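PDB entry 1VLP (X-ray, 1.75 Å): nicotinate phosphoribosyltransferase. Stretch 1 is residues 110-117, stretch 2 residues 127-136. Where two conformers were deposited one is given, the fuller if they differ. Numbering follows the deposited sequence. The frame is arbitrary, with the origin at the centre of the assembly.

Stretch 1 (110-117) EEQISFTS
Stretch 2 (127-136) YKLKILVSGS

How do the two stretches meet? E110 to Q112 close a helix, and I113 leaves helical angles at -96/127 to begin a strand that runs through S117. It lies antiparallel to the strand that carries Y127 to V133, the axes 166° apart and 4.7 Å at closest approach. I113 faces V133, S114 L132, F115 I131, T116 K130 and S117 L129; CA atoms lie 4.5-4.6 Å apart in the non-hydrogen-bonded pairs and 5.1 Å in the others.

Which backbone donors and acceptors are satisfied across the contact? S114 and L132 bond each other twice, S114 N to L132 O at 2.8 Å and L132 N to S114 O at 3.0 Å. T116 and K130 repeat the ring, with T116 N to K130 O at 2.9 Å and K130 N to T116 O at 2.8 Å. The ladder reaches back to the helix end, where S134 N donates to Q112 O at 3.0 Å. CA-H groups add to these acceptors: V133 CA lies 3.2 Å from Q112 O and I131 CA 3.3 Å from S114 O.

What does water supply? Water 1 lies within hydrogen-bonding distance of two carbonyls, 3.0 Å from E111 O and 3.1 Å from S134 O, between the last turn of the helix and the second stretch. Water 2 donates to K130 O at 3.2 Å, giving that carbonyl a second donor besides T116 N, and hydrogen-bonds S114 OG and T116 OG1, each at 3.0 Å. The chi1 values, t for S114 and p for T116, bring both hydroxyls to it.

What packs on the other face? F115 (chi1 t, chi2 34°) sets CD1 3.4 Å from I131 CG1, while its ring edge meets L129, CE1 to CD2 at 4.0 Å. I131 and L129 are both mt, as is I113, whose CG2 lies 4.0 Å from I131 CG2.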

ATOM      1  N   GLU A 110      -0.791 -22.711   4.185  1.00  6.20           N
ATOM      2  CA  GLU A 110       0.064 -23.865   4.361  1.00  9.26           C
ATOM      3  C   GLU A 110       0.893 -24.210   3.099  1.00 10.68           C
ATOM      4  O   GLU A 110       1.990 -24.737   3.214  1.00 14.32           O
ATOM      5  CB  GLU A 110      -0.777 -25.058   4.840  1.00  8.29           C
ATOM      6  CG  GLU A 110      -1.661 -25.742   3.757  1.00 14.23           C
ATOM      7  CD  GLU A 110      -2.935 -24.984   3.347  1.00 21.91           C
ATOM      8  OE1 GLU A 110      -3.271 -23.910   3.933  1.00 16.56           O
ATOM      9  OE2 GLU A 110      -3.618 -25.511   2.434  1.00 31.79           O
ATOM     10  N   GLU A 111       0.366 -23.882   1.929  1.00  9.16           N
ATOM     11  CA  GLU A 111       1.027 -24.082   0.647  1.00 11.45           C
ATOM     12  C   GLU A 111       1.767 -22.851   0.182  1.00 10.99           C
ATOM     13  O   GLU A 111       2.843 -22.967  -0.374  1.00 11.72           O
ATOM     14  CB  GLU A 111      -0.013 -24.425  -0.427  1.00 13.71           C
ATOM     15  CG  GLU A 111      -0.732 -25.782  -0.239  1.00 23.46           C
ATOM     16  CD  GLU A 111      -1.767 -26.086  -1.353  1.00 22.51           C
ATOM     17  OE1 GLU A 111      -2.185 -25.152  -2.092  1.00 32.77           O
ATOM     18  OE2 GLU A 111      -2.165 -27.271  -1.479  1.00 42.33           O
ATOM     19  N   GLN A 112       1.228 -21.664   0.456  1.00  6.22           N
ATOM     20  CA  GLN A 112       1.796 -20.408  -0.055  1.00  5.45           C
ATOM     21  C   GLN A 112       2.878 -19.771   0.821  1.00  4.18           C
ATOM     22  O   GLN A 112       3.784 -19.141   0.282  1.00  6.46           O
ATOM     23  CB  GLN A 112       0.715 -19.367  -0.273  1.00  4.23           C
ATOM     24  CG  GLN A 112       0.322 -19.165  -1.717  1.00 15.30           C
ATOM     25  CD  GLN A 112      -0.275 -20.414  -2.337  1.00 19.79           C
ATOM     26  OE1 GLN A 112       0.438 -21.177  -2.988  1.00 22.28           O
ATOM     27  NE2 GLN A 112      -1.587 -20.620  -2.154  1.00  6.57           N
ATOM     28  N   ILE A 113       2.741 -19.855   2.148  1.00  3.33           N
ATOM     29  CA  ILE A 113       3.709 -19.202   3.061  1.00  4.06           C
ATOM     30  C   ILE A 113       4.766 -20.185   3.506  1.00  5.47           C
ATOM     31  O   ILE A 113       4.434 -21.283   4.001  1.00  5.79           O
ATOM     32  CB  ILE A 113       3.026 -18.614   4.322  1.00  3.29           C
ATOM     33  CG1 ILE A 113       1.888 -17.690   3.925  1.00  2.13           C
ATOM     34  CG2 ILE A 113       4.024 -17.913   5.191  1.00  5.20           C
ATOM     35  CD1 ILE A 113       1.089 -17.142   5.138  1.00  3.23           C
ATOM     36  N   SER A 114       6.019 -19.797   3.313  0.50  2.00           N
ATOM     37  CA  SER A 114       7.129 -20.489   3.894  0.50  2.00           C
ATOM     38  C   SER A 114       7.695 -19.569   4.950  0.50  2.00           C
ATOM     39  O   SER A 114       8.296 -18.602   4.614  0.50  2.00           O
ATOM     40  CB  SER A 114       8.208 -20.739   2.845  0.50  3.57           C
ATOM     41  OG  SER A 114       9.379 -21.285   3.447  0.50  3.58           O
ATOM     42  N   PHE A 115       7.438 -19.889   6.217  1.00  2.22           N
ATOM     43  CA  PHE A 115       7.837 -19.071   7.378  1.00  5.84           C
ATOM     44  C   PHE A 115       8.750 -19.891   8.280  1.00  6.84           C
ATOM     45  O   PHE A 115       8.364 -20.952   8.820  1.00  4.38           O
ATOM     46  CB  PHE A 115       6.564 -18.625   8.104  1.00  5.02           C
ATOM     47  CG  PHE A 115       6.786 -17.918   9.399  1.00  6.02           C
ATOM     48  CD1 PHE A 115       7.899 -17.074   9.616  1.00  5.65           C
ATOM     49  CD2 PHE A 115       5.868 -18.086  10.435  1.00  7.87           C
ATOM     50  CE1 PHE A 115       8.038 -16.381  10.813  1.00  5.71           C
ATOM     51  CE2 PHE A 115       6.019 -17.411  11.647  1.00  7.75           C
ATOM     52  CZ  PHE A 115       7.112 -16.566  11.847  1.00  5.80           C
ATOM     53  N   THR A 116      10.005 -19.460   8.328  1.00  6.78           N
ATOM     54  CA  THR A 116      11.009 -20.002   9.210  1.00  7.80           C
ATOM     55  C   THR A 116      11.582 -18.842  10.050  1.00  7.95           C
ATOM     56  O   THR A 116      11.354 -17.642   9.795  1.00  6.44           O
ATOM     57  CB  THR A 116      12.136 -20.713   8.402  1.00  7.53           C
ATOM     58  OG1 THR A 116      12.720 -19.799   7.480  1.00 10.52           O
ATOM     59  CG2 THR A 116      11.576 -21.866   7.622  1.00  9.21           C
ATOM     60  N   SER A 117      12.372 -19.220  11.013  1.00  7.67           N
ATOM     61  CA  SER A 117      13.053 -18.240  11.861  1.00  7.02           C
ATOM     62  C   SER A 117      14.418 -18.767  12.167  1.00  8.56           C
ATOM     63  O   SER A 117      14.631 -19.986  12.133  1.00 10.12           O
ATOM     64  CB  SER A 117      12.257 -17.962  13.135  1.00 10.28           C
ATOM     65  OG  SER A 117      12.217 -19.114  13.974  1.00 10.74           O
ATOM     66  N   TYR A 127      15.740 -13.689  17.344  1.00  3.28           N
ATOM     67  CA  TYR A 127      15.472 -14.340  16.058  1.00  4.59           C
ATOM     68  C   TYR A 127      15.156 -13.366  14.955  1.00  6.41           C
ATOM     69  O   TYR A 127      14.468 -12.319  15.186  1.00  4.00           O
ATOM     70  CB  TYR A 127      14.254 -15.269  16.209  1.00  7.07           C
ATOM     71  CG  TYR A 127      14.509 -16.449  17.104  1.00  3.46           C
ATOM     72  CD1 TYR A 127      14.354 -16.356  18.504  1.00  6.68           C
ATOM     73  CD2 TYR A 127      14.935 -17.644  16.570  1.00  8.89           C
ATOM     74  CE1 TYR A 127      14.618 -17.450  19.333  1.00  7.79           C
ATOM     75  CE2 TYR A 127      15.182 -18.736  17.381  1.00  8.63           C
ATOM     76  CZ  TYR A 127      15.024 -18.628  18.767  1.00 11.00           C
ATOM     77  OH  TYR A 127      15.317 -19.725  19.561  1.00 13.04           O
ATOM     78  N   LYS A 128      15.612 -13.728  13.756  1.00  6.33           N
ATOM     79  CA  LYS A 128      15.148 -13.096  12.540  1.00  9.82           C
ATOM     80  C   LYS A 128      14.122 -14.003  11.835  1.00  6.89           C
ATOM     81  O   LYS A 128      14.221 -15.223  11.889  1.00  7.97           O
ATOM     82  CB  LYS A 128      16.281 -12.717  11.563  1.00 10.24           C
ATOM     83  CG  LYS A 128      17.202 -13.849  11.110  1.00 17.65           C
ATOM     84  CD  LYS A 128      18.225 -13.368  10.062  1.00 17.44           C
ATOM     85  N   LEU A 129      13.146 -13.366  11.207  1.00  4.24           N
ATOM     86  CA  LEU A 129      12.118 -14.054  10.429  1.00  5.74           C
ATOM     87  C   LEU A 129      12.508 -14.193   8.981  1.00  6.73           C
ATOM     88  O   LEU A 129      13.135 -13.301   8.396  1.00  8.48           O
ATOM     89  CB  LEU A 129      10.758 -13.320  10.491  1.00  4.66           C
ATOM     90  CG  LEU A 129      10.294 -12.787  11.836  1.00  5.51           C
ATOM     91  CD1 LEU A 129       8.922 -12.205  11.685  1.00  5.58           C
ATOM     92  CD2 LEU A 129      10.349 -13.870  12.881  1.00 11.18           C
ATOM     93  N   LYS A 130      12.177 -15.347   8.409  1.00  6.93           N
ATOM     94  CA  LYS A 130      12.319 -15.577   6.992  1.00  5.66           C
ATOM     95  C   LYS A 130      10.941 -15.964   6.462  1.00  7.45           C
ATOM     96  O   LYS A 130      10.372 -16.955   6.900  1.00  5.45           O
ATOM     97  CB  LYS A 130      13.350 -16.676   6.719  1.00 10.84           C
ATOM     98  CG  LYS A 130      13.653 -16.816   5.259  1.00 16.74           C
ATOM     99  CD  LYS A 130      14.824 -17.778   4.994  1.00 22.26           C
ATOM    100  CE  LYS A 130      14.735 -18.363   3.600  1.00 30.60           C
ATOM    101  NZ  LYS A 130      15.906 -19.254   3.284  1.00 28.65           N
ATOM    102  N   ILE A 131      10.424 -15.167   5.539  1.00  5.19           N
ATOM    103  CA  ILE A 131       9.091 -15.407   4.967  1.00  2.63           C
ATOM    104  C   ILE A 131       9.111 -15.257   3.472  1.00  4.26           C
ATOM    105  O   ILE A 131       9.442 -14.194   2.967  1.00  5.01           O
ATOM    106  CB  ILE A 131       7.996 -14.516   5.592  1.00  2.36           C
ATOM    107  CG1 ILE A 131       7.900 -14.724   7.117  1.00  4.18           C
ATOM    108  CG2 ILE A 131       6.615 -14.850   4.986  1.00  8.71           C
ATOM    109  CD1 ILE A 131       7.197 -13.558   7.838  1.00  7.40           C
ATOM    110  N   LEU A 132       8.768 -16.336   2.778  1.00  4.64           N
ATOM    111  CA  LEU A 132       8.509 -16.310   1.345  1.00  6.25           C
ATOM    112  C   LEU A 132       7.077 -16.718   1.053  1.00  3.47           C
ATOM    113  O   LEU A 132       6.570 -17.649   1.649  1.00  7.64           O
ATOM    114  CB  LEU A 132       9.439 -17.276   0.636  1.00  5.91           C
ATOM    115  CG  LEU A 132      10.919 -16.921   0.652  1.00 11.45           C
ATOM    116  CD1 LEU A 132      11.668 -18.082   0.095  1.00 20.44           C
ATOM    117  CD2 LEU A 132      11.166 -15.681  -0.151  1.00 10.41           C
ATOM    118  N   VAL A 133       6.416 -15.990   0.155  1.00  3.44           N
ATOM    119  CA  VAL A 133       5.068 -16.280  -0.250  1.00  2.31           C
ATOM    120  C   VAL A 133       5.080 -16.565  -1.778  1.00  3.59           C
ATOM    121  O   VAL A 133       5.479 -15.702  -2.564  1.00  4.13           O
ATOM    122  CB  VAL A 133       4.090 -15.143   0.086  1.00  3.47           C
ATOM    123  CG1 VAL A 133       2.696 -15.559  -0.191  1.00  8.60           C
ATOM    124  CG2 VAL A 133       4.250 -14.638   1.550  1.00  4.74           C
ATOM    125  N   SER A 134       4.754 -17.790  -2.167  0.50  2.00           N
ATOM    126  CA  SER A 134       4.950 -18.176  -3.539  0.50  2.00           C
ATOM    127  C   SER A 134       3.818 -19.069  -4.015  0.50  2.00           C
ATOM    128  O   SER A 134       3.249 -19.888  -3.297  0.50  2.00           O
ATOM    129  CB  SER A 134       6.318 -18.832  -3.706  0.50  2.00           C
ATOM    130  OG  SER A 134       6.619 -19.197  -5.048  0.50  2.00           O
ATOM    131  N   GLY A 135       3.537 -18.896  -5.283  1.00  2.00           N
ATOM    132  CA  GLY A 135       2.423 -19.604  -5.959  1.00  4.36           C
ATOM    133  C   GLY A 135       1.881 -18.797  -7.100  1.00  2.26           C
ATOM    134  O   GLY A 135       2.531 -17.826  -7.535  1.00  2.53           O
ATOM    135  N   SER A 136       0.687 -19.147  -7.591  0.50  2.00           N
ATOM    136  CA  SER A 136       0.050 -18.348  -8.623  0.50  2.00           C
ATOM    137  C   SER A 136      -0.170 -16.941  -8.090  0.50  2.00           C
ATOM    138  O   SER A 136      -0.473 -16.723  -6.941  0.50  2.00           O
ATOM    139  CB  SER A 136      -1.280 -19.001  -9.072  0.50  2.36           C
ATOM    140  OG  SER A 136      -1.775 -18.472 -10.285  0.50  2.79           O
TER
HETATM  141  O   HOH W   1       5.157 -21.683  -1.690  1.00 25.79           O
HETATM  142  O   HOH W   2      11.095 -19.384   5.025  1.00 10.37           O